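Local coordinates for putative methyltransferase protein (Bacteroides fragilis, PDB 5BP9) that binds S-adenosyl-L-homocysteine and probably transfers a methyl group from S-adenosylmethionine to an acceptor substrate, at residues 45-50 / 237-242; 68-73 / 227-232; 104-109 / 159-164. All coordinates share one frame; numbering follows the deposited sequence.

Contact 1 (45-50 / 237-242); sequences AEKDPM and QGDPFD. With ETE (2-{2-[2-2-(methoxy-ethoxy)-ethoxy]-ethoxy}-ethanol), chain B.
Gln237 meets Lys47 through its backbone: Gln237 O lies 3.5 Å from Lys47 CA in a CA-H...O contact, and the first carbons of the lysine side chain pass beside the same oxygen. A water joins Gln237 N to Glu46 O, so the two backbones are bridged here instead of bonded directly. Gly238 comes next and, having no side chain, lets the ring of Pro49 lie close to its backbone, Pro49 CD standing 3.6 Å from Gly238 CA. The apolar proline suits this buried spot, where the loop gives way to helix 49-60 with Asp48 as N-cap, and the helix thereby leans on the edge strand 236-244 of a four-stranded antiparallel sheet. At Asp239 water bridges again. Its N gives a 2.9 Å bond to a water that in turn donates to Lys47 O, and Asp239 OD1 accepts from another water, whose short approach to Lys47 NZ is doubtful in detail. The extended lysine chain leaves NZ 4.7 Å from Asp239 OD1, so the opposite charges do not touch directly, and the water between them lies at an exposed edge. Farther on, Phe241 lays one ring face over the bound polyether, ETE C22 sitting 3.6 Å above the ring centre, while Met50 CE touches ETE C24.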
loop_
_atom_site.group_PDB
_atom_site.type_symbol
_atom_site.label_atom_id
_atom_site.label_comp_id
_atom_site.label_asym_id
_atom_site.label_seq_id
_atom_site.Cartn_x
_atom_site.Cartn_y
_atom_site.Cartn_z
ATOM N N ALA A 45 10.045 1.961 16.486
ATOM C CA ALA A 45 9.200 0.905 17.054
ATOM C C ALA A 45 8.246 1.434 18.127
ATOM O O ALA A 45 7.117 0.955 18.245
ATOM C CB ALA A 45 10.061 -0.215 17.617
ATOM N N GLU A 46 8.691 2.439 18.871
ATOM C CA GLU A 46 7.878 3.066 19.909
ATOM C C GLU A 46 6.703 3.887 19.366
ATOM O O GLU A 46 5.811 4.244 20.131
ATOM C CB GLU A 46 8.755 3.943 20.833
ATOM C CG GLU A 46 9.498 5.100 20.155
ATOM C CD GLU A 46 10.947 4.799 19.757
ATOM O OE1 GLU A 46 11.748 5.773 19.735
ATOM O OE2 GLU A 46 11.277 3.620 19.434
ATOM N N LYS A 47 6.715 4.179 18.054
ATOM C CA LYS A 47 5.632 4.912 17.385
ATOM C C LYS A 47 5.150 4.101 16.164
ATOM O O LYS A 47 4.822 4.666 15.109
ATOM C CB LYS A 47 6.066 6.334 16.988
ATOM C CG LYS A 47 6.464 7.213 18.160
ATOM C CD LYS A 47 6.989 8.563 17.694
ATOM C CE LYS A 47 7.421 9.404 18.887
ATOM N NZ LYS A 47 8.197 10.616 18.518
ATOM N N ASP A 48 5.064 2.778 16.334
ATOM C CA ASP A 48 4.683 1.855 15.255
ATOM C C ASP A 48 3.464 1.041 15.691
ATOM O O ASP A 48 3.567 -0.162 16.023
ATOM C CB ASP A 48 5.855 0.936 14.899
ATOM C CG ASP A 48 5.519 -0.058 13.803
ATOM O OD1 ASP A 48 4.460 0.098 13.106
ATOM O OD2 ASP A 48 6.310 -1.015 13.672
ATOM N N PRO A 49 2.292 1.683 15.696
ATOM C CA PRO A 49 1.101 0.972 16.215
ATOM C C PRO A 49 0.663 -0.242 15.388
ATOM O O PRO A 49 0.290 -1.257 15.973
ATOM C CB PRO A 49 0.015 2.058 16.193
ATOM C CG PRO A 49 0.516 3.046 15.159
ATOM C CD PRO A 49 1.988 3.083 15.333
HETATM N N MSE A 50 0.700 -0.129 14.044
HETATM C CA MSE A 50 0.277 -1.273 13.221
HETATM C C MSE A 50 1.257 -2.430 13.367
HETATM O O MSE A 50 0.833 -3.597 13.507
HETATM C CB MSE A 50 0.061 -0.870 11.775
HETATM C CG MSE A 50 -0.387 -2.029 10.900
HETATM SE SE MSE A 50 -0.722 -1.483 9.043
HETATM C CE MSE A 50 -2.623 -1.086 9.191
ATOM N N GLN A 237 1.350 5.254 20.110
ATOM C CA GLN A 237 0.782 6.295 19.254
ATOM C C GLN A 237 1.637 6.498 17.995
ATOM O O GLN A 237 2.822 6.793 18.071
ATOM C CB GLN A 237 0.649 7.609 20.039
ATOM C CG GLN A 237 -0.070 8.738 19.301
ATOM C CD GLN A 237 -1.576 8.538 19.180
ATOM O OE1 GLN A 237 -2.182 7.806 19.965
ATOM N NE2 GLN A 237 -2.190 9.201 18.175
ATOM N N GLY A 238 1.015 6.321 16.831
ATOM C CA GLY A 238 1.684 6.624 15.573
ATOM C C GLY A 238 1.524 8.074 15.220
ATOM O O GLY A 238 0.539 8.709 15.582
ATOM N N ASP A 239 2.490 8.588 14.482
ATOM C CA ASP A 239 2.408 9.929 13.950
ATOM C C ASP A 239 1.319 9.993 12.883
ATOM O O ASP A 239 1.093 8.993 12.167
ATOM C CB ASP A 239 3.729 10.350 13.319
ATOM C CG ASP A 239 4.828 10.615 14.318
ATOM O OD1 ASP A 239 4.570 10.768 15.515
ATOM O OD2 ASP A 239 5.976 10.684 13.853
ATOM N N PRO A 240 0.669 11.167 12.722
ATOM C CA PRO A 240 -0.287 11.296 11.618
ATOM C C PRO A 240 0.413 11.156 10.268
ATOM O O PRO A 240 1.608 11.483 10.125
ATOM C CB PRO A 240 -0.896 12.695 11.788
ATOM C CG PRO A 240 -0.425 13.208 13.095
ATOM C CD PRO A 240 0.780 12.405 13.512
ATOM N N PHE A 241 -0.339 10.666 9.299
ATOM C CA PHE A 241 0.174 10.499 7.952
ATOM C C PHE A 241 -0.880 10.794 6.908
ATOM O O PHE A 241 -2.071 10.601 7.143
ATOM C CB PHE A 241 0.754 9.092 7.720
ATOM C CG PHE A 241 -0.222 7.970 7.961
ATOM C CD1 PHE A 241 -0.400 7.451 9.243
ATOM C CD2 PHE A 241 -0.973 7.416 6.914
ATOM C CE1 PHE A 241 -1.285 6.406 9.477
ATOM C CE2 PHE A 241 -1.844 6.356 7.132
ATOM C CZ PHE A 241 -2.025 5.855 8.420
ATOM N N ASP A 242 -0.408 11.226 5.731
ATOM C CA ASP A 242 -1.267 11.413 4.576
ATOM C C ASP A 242 -1.498 10.065 3.872
ATOM O O ASP A 242 -0.572 9.270 3.720
ATOM C CB ASP A 242 -0.609 12.400 3.592
ATOM C CG ASP A 242 -0.461 13.806 4.171
ATOM O OD1 ASP A 242 -1.239 14.223 5.069
ATOM O OD2 ASP A 242 0.431 14.515 3.703
HETATM O OH2 ETE B . 3.279 6.153 7.644
HETATM C C12 ETE B . 2.506 5.130 8.264
HETATM C C22 ETE B . 1.520 4.663 7.212
HETATM O OH3 ETE B . 0.763 3.556 7.683
HETATM C C13 ETE B . -1.308 2.357 7.389
HETATM C C23 ETE B . -0.202 3.152 6.712
HETATM O OH4 ETE B . -2.293 1.969 6.431
HETATM C C14 ETE B . -4.337 3.206 6.645
HETATM C C24 ETE B . -3.628 1.891 6.937
HETATM O OH5 ETE B . -5.549 3.289 7.392
HETATM C C15 ETE B . -7.953 3.154 7.085
HETATM C C25 ETE B . -6.607 2.475 6.865
HETATM O OH6 ETE B . -8.951 2.163 7.350
HETATM C C26 ETE B . -10.033 2.632 8.154
HETATM O O HOH W 1 3.908 6.039 21.302
HETATM O O HOH W 2 4.739 6.916 13.603
HETATM O O HOH W 3 7.057 11.648 16.501
#

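Contact 2 (68-73 / 227-232); sequences VFSSQF and IDFRMQ. With ETE (2-{2-[2-2-(methoxy-ethoxy)-ethoxy]-ethoxy}-ethanol), chain B.
Phe69 and Arg230 form the hydrogen-bonded pair of two antiparallel strands. Phe69 N gives a nearly straight bond of 2.8 Å to Arg230 O, and Arg230 N answers to Phe69 O in a more bent one. Val68 and Met231 make the neighbouring non-hydrogen-bonded pair.

From Ser70 onward the polar contacts pass to side chains, and Asp228 gathers most of them. Its OD1 accepts from Ser71 N, while Asp228 OD2 takes Ser71 OG on its syn lone pair at 2.6 Å and Gln72 NE2 from above the carboxylate plane at 2.9 Å. Gln72, bent at chi2 (90°), turns its amide toward strand 226-233, so that OE1 can also accept from Asp228 N at an N-H...O angle of 171°. Ser70 OG, anti to its own N (chi1 172°), donates to Asp228 O and accepts from Gln72 N, which makes an ST turn. Serine suits both places: its short hydroxyl reaches the backbone from Ser70 and the Asp228 carboxylate from Ser71.

Arg230 lays its guanidinium flat over Phe69 CB, which lies 3.5 Å from the plane at its centre, and a water ties its NH2 to Ser70 O.

The apolar contacts centre on Phe229. Val68 CG1 reaches its CD1 at 3.5 Å, Ile227 CG2 rests on one ring face, and ETE C15 lies over the opposite face. Phe73 crosses Ile227 at about a right angle. Val68 CG2 lies beside Met231 CG, and Met231 CE extends to ETE C13.

Strands 66-69 and 226-233 are thus the central pair of a four-stranded antiparallel sheet, whose Phe229 and Met231 face forms a wall of the polyether pocket close to the bound S-adenosyl-L-homocysteine.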
loop_
_atom_site.group_PDB
_atom_site.type_symbol
_atom_site.label_atom_id
_atom_site.label_comp_id
_atom_site.label_asym_id
_atom_site.label_seq_id
_atom_site.Cartn_x
_atom_site.Cartn_y
_atom_site.Cartn_z
ATOM N N VAL A 68 -7.967 3.692 14.535
ATOM C CA VAL A 68 -7.631 4.626 13.450
ATOM C C VAL A 68 -8.440 5.897 13.604
ATOM O O VAL A 68 -9.674 5.845 13.671
ATOM C CB VAL A 68 -7.956 4.056 12.054
ATOM C CG1 VAL A 68 -7.394 4.946 10.955
ATOM C CG2 VAL A 68 -7.389 2.667 11.886
ATOM N N PHE A 69 -7.731 7.017 13.649
ATOM C CA PHE A 69 -8.309 8.353 13.763
ATOM C C PHE A 69 -8.041 9.122 12.471
ATOM O O PHE A 69 -7.125 8.799 11.733
ATOM C CB PHE A 69 -7.718 9.118 14.948
ATOM C CG PHE A 69 -7.883 8.448 16.284
ATOM C CD1 PHE A 69 -6.967 7.504 16.718
ATOM C CD2 PHE A 69 -8.889 8.846 17.151
ATOM C CE1 PHE A 69 -7.090 6.899 17.956
ATOM C CE2 PHE A 69 -8.998 8.264 18.399
ATOM C CZ PHE A 69 -8.111 7.271 18.783
ATOM N N SER A 70 -8.828 10.169 12.224
ATOM C CA SER A 70 -8.688 10.972 11.022
ATOM C C SER A 70 -9.272 12.347 11.241
ATOM O O SER A 70 -10.207 12.497 12.026
ATOM C CB SER A 70 -9.458 10.282 9.903
ATOM O OG SER A 70 -9.551 11.051 8.733
ATOM N N SER A 71 -8.752 13.342 10.521
ATOM C CA SER A 71 -9.389 14.666 10.570
ATOM C C SER A 71 -10.728 14.693 9.808
ATOM O O SER A 71 -11.542 15.578 10.063
ATOM C CB SER A 71 -8.457 15.761 10.052
ATOM O OG SER A 71 -8.372 15.729 8.651
ATOM N N GLN A 72 -10.956 13.724 8.907
ATOM C CA GLN A 72 -12.138 13.674 8.019
ATOM C C GLN A 72 -13.218 12.672 8.460
ATOM O O GLN A 72 -14.382 12.821 8.111
ATOM C CB GLN A 72 -11.720 13.308 6.589
ATOM C CG GLN A 72 -10.807 14.317 5.886
ATOM C CD GLN A 72 -9.299 14.064 6.084
ATOM O OE1 GLN A 72 -8.856 12.986 6.513
ATOM N NE2 GLN A 72 -8.508 15.065 5.761
ATOM N N PHE A 73 -12.816 11.635 9.191
ATOM C CA PHE A 73 -13.696 10.513 9.542
ATOM C C PHE A 73 -13.683 10.254 11.048
ATOM O O PHE A 73 -12.707 10.574 11.722
ATOM C CB PHE A 73 -13.235 9.261 8.794
ATOM C CG PHE A 73 -13.306 9.391 7.309
ATOM C CD1 PHE A 73 -14.541 9.464 6.666
ATOM C CD2 PHE A 73 -12.142 9.482 6.543
ATOM C CE1 PHE A 73 -14.617 9.607 5.279
ATOM C CE2 PHE A 73 -12.213 9.618 5.159
ATOM C CZ PHE A 73 -13.452 9.687 4.527
ATOM N N ILE A 227 -6.696 12.135 2.237
ATOM C CA ILE A 227 -7.162 11.853 3.606
ATOM C C ILE A 227 -5.928 11.853 4.512
ATOM O O ILE A 227 -4.813 11.624 4.070
ATOM C CB ILE A 227 -7.847 10.437 3.654
ATOM C CG1 ILE A 227 -9.013 10.366 2.670
ATOM C CG2 ILE A 227 -8.358 10.055 5.045
ATOM C CD1 ILE A 227 -10.000 11.489 2.821
ATOM N N ASP A 228 -6.136 12.095 5.792
ATOM C CA ASP A 228 -5.123 11.820 6.790
ATOM C C ASP A 228 -5.645 10.882 7.845
ATOM O O ASP A 228 -6.842 10.855 8.163
ATOM C CB ASP A 228 -4.601 13.087 7.430
ATOM C CG ASP A 228 -5.677 13.858 8.135
ATOM O OD1 ASP A 228 -6.007 13.546 9.307
ATOM O OD2 ASP A 228 -6.225 14.757 7.477
ATOM N N PHE A 229 -4.718 10.105 8.367
ATOM C CA PHE A 229 -4.992 9.130 9.410
ATOM C C PHE A 229 -3.914 9.184 10.497
ATOM O O PHE A 229 -2.841 9.715 10.303
ATOM C CB PHE A 229 -5.023 7.720 8.823
ATOM C CG PHE A 229 -6.199 7.437 7.931
ATOM C CD1 PHE A 229 -7.482 7.376 8.456
ATOM C CD2 PHE A 229 -6.022 7.126 6.607
ATOM C CE1 PHE A 229 -8.560 7.050 7.677
ATOM C CE2 PHE A 229 -7.101 6.803 5.814
ATOM C CZ PHE A 229 -8.370 6.771 6.341
ATOM N N ARG A 230 -4.221 8.560 11.633
ATOM C CA ARG A 230 -3.254 8.311 12.691
ATOM C C ARG A 230 -3.759 7.088 13.442
ATOM O O ARG A 230 -4.951 6.933 13.619
ATOM C CB ARG A 230 -3.056 9.533 13.621
ATOM C CG ARG A 230 -4.266 9.955 14.378
ATOM C CD ARG A 230 -4.030 11.265 15.108
ATOM N NE ARG A 230 -5.232 11.698 15.819
ATOM C CZ ARG A 230 -6.274 12.347 15.280
ATOM N NH1 ARG A 230 -6.323 12.658 13.965
ATOM N NH2 ARG A 230 -7.293 12.690 16.073
HETATM N N MSE A 231 -2.845 6.231 13.866
HETATM C CA MSE A 231 -3.221 4.956 14.499
HETATM C C MSE A 231 -2.704 4.874 15.898
HETATM O O MSE A 231 -1.700 5.525 16.278
HETATM C CB MSE A 231 -2.705 3.790 13.657
HETATM C CG MSE A 231 -3.446 3.734 12.320
HETATM SE SE MSE A 231 -2.805 2.205 11.247
HETATM C CE MSE A 231 -0.961 2.789 10.908
ATOM N N GLN A 232 -3.443 4.115 16.706
ATOM C CA GLN A 232 -3.075 3.849 18.096
ATOM C C GLN A 232 -3.282 2.361 18.387
ATOM O O GLN A 232 -4.280 1.806 17.981
ATOM C CB GLN A 232 -3.907 4.699 19.060
ATOM C CG GLN A 232 -3.644 4.372 20.530
ATOM C CD GLN A 232 -4.576 5.064 21.475
ATOM O OE1 GLN A 232 -5.417 5.855 21.080
ATOM N NE2 GLN A 232 -4.443 4.742 22.750
HETATM O OH2 ETE B . 3.279 6.153 7.644
HETATM C C12 ETE B . 2.506 5.130 8.264
HETATM C C22 ETE B . 1.520 4.663 7.212
HETATM O OH3 ETE B . 0.763 3.556 7.683
HETATM C C13 ETE B . -1.308 2.357 7.389
HETATM C C23 ETE B . -0.202 3.152 6.712
HETATM O OH4 ETE B . -2.293 1.969 6.431
HETATM C C14 ETE B . -4.337 3.206 6.645
HETATM C C24 ETE B . -3.628 1.891 6.937
HETATM O OH5 ETE B . -5.549 3.289 7.392
HETATM C C15 ETE B . -7.953 3.154 7.085
HETATM C C25 ETE B . -6.607 2.475 6.865
HETATM O OH6 ETE B . -8.951 2.163 7.350
HETATM C C26 ETE B . -10.033 2.632 8.154
HETATM O O HOH W 4 -9.558 13.375 14.729
#

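Contact 3 (104-109 / 159-164); sequences TILDVG and ATFDTI. With SAH (S-adenosyl-L-homocysteine), chain D.
Leu106 CB sits squarely over one face of the Phe161 ring, 3.5 Å from its centroid and only 7° off the normal, a close CH-pi contact. Phe161 CG stands opposite the carbonyl carbon (chi1 -59°), which helps turn that face to the leucine. The CD1 and CD2 branches of Leu106 spread over the ring's far end, near CZ and CE2, so one branched side chain spans much of the aromatic face. Thr104 turns its methyl toward the same ring, CG2 lying 3.8 Å from Phe161 CD1. Farther along, Val108 CG2 meets Ile164 CG2 at 3.7 Å; beta-branched residues such as these favour an extended backbone. Beside Ile105, on the other sheet face, Thr163 points the same way.

The parallel strands pair at Ile105 with Thr163 and at Leu106 with Ile164, Leu106 N bonding to Thr163 O at 2.9 Å. Thr104 O accepts two bonds, from Asp162 N in the carbonyl plane and from Thr163 N tilted out of it. The chain turns a corner at Asp162, whose OD2 receives Thr104 N on its anti lone pair in a nearly straight N-H...O bond (172°); Arg192 makes a salt bridge to that same oxygen.

At the other end Gly109 O accepts a 2.7 Å bond from the amino group of S-adenosyl-L-homocysteine. A first strand ending in a glycine turn at this ligand, in a sheet of order 3-2-1-4-5-7-6, is characteristic of the Rossmann-like fold of class I methyltransferases.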
loop_
_atom_site.group_PDB
_atom_site.type_symbol
_atom_site.label_atom_id
_atom_site.label_comp_id
_atom_site.label_asym_id
_atom_site.label_seq_id
_atom_site.Cartn_x
_atom_site.Cartn_y
_atom_site.Cartn_z
ATOM N N THR A 104 10.353 -10.818 -11.269
ATOM C CA THR A 104 10.830 -10.362 -9.983
ATOM C C THR A 104 9.855 -9.305 -9.482
ATOM O O THR A 104 9.609 -8.305 -10.151
ATOM C CB THR A 104 12.242 -9.805 -10.081
ATOM O OG1 THR A 104 13.116 -10.822 -10.618
ATOM C CG2 THR A 104 12.750 -9.400 -8.701
ATOM N N ILE A 105 9.301 -9.571 -8.307
ATOM C CA ILE A 105 8.169 -8.786 -7.782
ATOM C C ILE A 105 8.580 -7.992 -6.538
ATOM O O ILE A 105 9.248 -8.537 -5.651
ATOM C CB ILE A 105 6.983 -9.700 -7.430
ATOM C CG1 ILE A 105 6.547 -10.483 -8.681
ATOM C CG2 ILE A 105 5.802 -8.916 -6.865
ATOM C CD1 ILE A 105 5.900 -11.803 -8.335
ATOM N N LEU A 106 8.159 -6.721 -6.496
ATOM C CA LEU A 106 8.274 -5.894 -5.290
ATOM C C LEU A 106 6.905 -5.753 -4.627
ATOM O O LEU A 106 5.957 -5.234 -5.252
ATOM C CB LEU A 106 8.812 -4.487 -5.632
ATOM C CG LEU A 106 8.960 -3.536 -4.437
ATOM C CD1 LEU A 106 9.954 -4.088 -3.420
ATOM C CD2 LEU A 106 9.370 -2.155 -4.923
ATOM N N ASP A 107 6.815 -6.204 -3.385
ATOM C CA ASP A 107 5.620 -6.028 -2.548
ATOM C C ASP A 107 5.824 -4.786 -1.661
ATOM O O ASP A 107 6.536 -4.842 -0.648
ATOM C CB ASP A 107 5.400 -7.316 -1.731
ATOM C CG ASP A 107 4.163 -7.301 -0.900
ATOM O OD1 ASP A 107 3.384 -6.335 -0.949
ATOM O OD2 ASP A 107 3.984 -8.304 -0.164
ATOM N N VAL A 108 5.211 -3.672 -2.080
ATOM C CA VAL A 108 5.405 -2.367 -1.414
ATOM C C VAL A 108 4.446 -2.246 -0.230
ATOM O O VAL A 108 3.219 -2.413 -0.379
ATOM C CB VAL A 108 5.135 -1.199 -2.379
ATOM C CG1 VAL A 108 5.350 0.129 -1.683
ATOM C CG2 VAL A 108 5.979 -1.299 -3.638
ATOM N N GLY A 109 4.999 -1.925 0.940
ATOM C CA GLY A 109 4.206 -1.748 2.161
ATOM C C GLY A 109 3.595 -3.074 2.551
ATOM O O GLY A 109 2.385 -3.211 2.720
ATOM N N ALA A 159 16.965 -1.240 -6.966
ATOM C CA ALA A 159 16.722 -2.617 -7.387
ATOM C C ALA A 159 15.722 -2.515 -8.519
ATOM O O ALA A 159 15.081 -1.480 -8.665
ATOM C CB ALA A 159 16.182 -3.462 -6.250
ATOM N N THR A 160 15.609 -3.549 -9.347
ATOM C CA THR A 160 14.650 -3.487 -10.456
ATOM C C THR A 160 13.722 -4.699 -10.458
ATOM O O THR A 160 14.053 -5.770 -9.951
ATOM C CB THR A 160 15.309 -3.300 -11.833
ATOM O OG1 THR A 160 16.031 -4.490 -12.191
ATOM C CG2 THR A 160 16.201 -2.108 -11.822
ATOM N N PHE A 161 12.528 -4.463 -10.996
ATOM C CA PHE A 161 11.417 -5.377 -10.877
ATOM C C PHE A 161 10.617 -5.463 -12.156
ATOM O O PHE A 161 10.446 -4.482 -12.866
ATOM C CB PHE A 161 10.506 -4.926 -9.727
ATOM C CG PHE A 161 11.229 -4.875 -8.401
ATOM C CD1 PHE A 161 11.411 -6.027 -7.679
ATOM C CD2 PHE A 161 11.809 -3.698 -7.939
ATOM C CE1 PHE A 161 12.127 -6.037 -6.511
ATOM C CE2 PHE A 161 12.519 -3.689 -6.741
ATOM C CZ PHE A 161 12.673 -4.872 -6.031
ATOM N N ASP A 162 10.093 -6.662 -12.404
ATOM C CA ASP A 162 9.111 -6.878 -13.465
ATOM C C ASP A 162 7.696 -6.488 -13.059
ATOM O O ASP A 162 6.920 -6.039 -13.902
ATOM C CB ASP A 162 9.133 -8.324 -13.915
ATOM C CG ASP A 162 10.509 -8.738 -14.434
ATOM O OD1 ASP A 162 10.908 -8.210 -15.512
ATOM O OD2 ASP A 162 11.180 -9.554 -13.753
ATOM N N THR A 163 7.370 -6.670 -11.783
ATOM C CA THR A 163 6.040 -6.298 -11.254
ATOM C C THR A 163 6.234 -5.594 -9.915
ATOM O O THR A 163 6.973 -6.083 -9.054
ATOM C CB THR A 163 5.120 -7.513 -11.041
ATOM O OG1 THR A 163 5.106 -8.335 -12.210
ATOM C CG2 THR A 163 3.687 -7.076 -10.783
ATOM N N ILE A 164 5.591 -4.443 -9.777
ATOM C CA ILE A 164 5.545 -3.704 -8.511
ATOM C C ILE A 164 4.098 -3.719 -8.014
ATOM O O ILE A 164 3.197 -3.257 -8.713
ATOM C CB ILE A 164 6.076 -2.278 -8.670
ATOM C CG1 ILE A 164 7.561 -2.336 -9.143
ATOM C CG2 ILE A 164 5.927 -1.521 -7.344
ATOM C CD1 ILE A 164 8.213 -0.983 -9.368
HETATM N N SAH D . 0.007 -4.346 2.026
HETATM C CA SAH D . -0.390 -4.699 3.443
HETATM C CB SAH D . -0.412 -3.505 4.409
HETATM C CG SAH D . -1.228 -2.291 3.962
HETATM S SD SAH D . -1.089 -0.978 5.140
HETATM C C SAH D . -1.743 -5.355 3.464
HETATM O O SAH D . -2.411 -5.460 2.440
HETATM O OXT SAH D . -2.239 -5.815 4.491
HETATM C "C5'" SAH D . 0.157 0.047 4.403
HETATM C "C4'" SAH D . 1.572 -0.404 4.749
HETATM O "O4'" SAH D . 2.497 0.439 4.030
HETATM C "C3'" SAH D . 1.976 -0.306 6.218
HETATM O "O3'" SAH D . 2.526 -1.567 6.661
HETATM C "C2'" SAH D . 2.990 0.833 6.252
HETATM O "O2'" SAH D . 3.944 0.773 7.294
HETATM C "C1'" SAH D . 3.612 0.753 4.877
HETATM N N9 SAH D . 4.246 1.969 4.346
HETATM C C8 SAH D . 3.781 3.226 4.448
HETATM N N7 SAH D . 4.503 4.114 3.834
HETATM C C5 SAH D . 5.519 3.378 3.257
HETATM C C6 SAH D . 6.626 3.720 2.468
HETATM N N6 SAH D . 6.895 4.980 2.087
HETATM N N1 SAH D . 7.462 2.724 2.060
HETATM C C2 SAH D . 7.196 1.459 2.449
HETATM N N3 SAH D . 6.166 1.026 3.196
HETATM C C4 SAH D . 5.360 2.034 3.585
#

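How the contacts relate
Contact 3 is buried in the mixed, largely parallel sheet of the methyltransferase core, whereas contacts 1 and 2 are partly buried and lie in and beside the separate antiparallel sheet. Those two touch: strands 226-233 and 236-244 are neighbours there, probably joined by a hydrogen bond from Gly238 N to Met231 O, and Pro49 packs against Met231. The chemistry follows place. Contact 1, at an edge strand, relies on water bridges; contact 2 combines strand pairing with a carboxylate-centred polar network; contact 3 is chiefly apolar and backbone-bonded. Contacts 1 and 2 share the polyether, while contact 3, about 25 Å from contact 1 centre to centre, reaches S-adenosyl-L-homocysteine, which Met50 of contact 1 also touches.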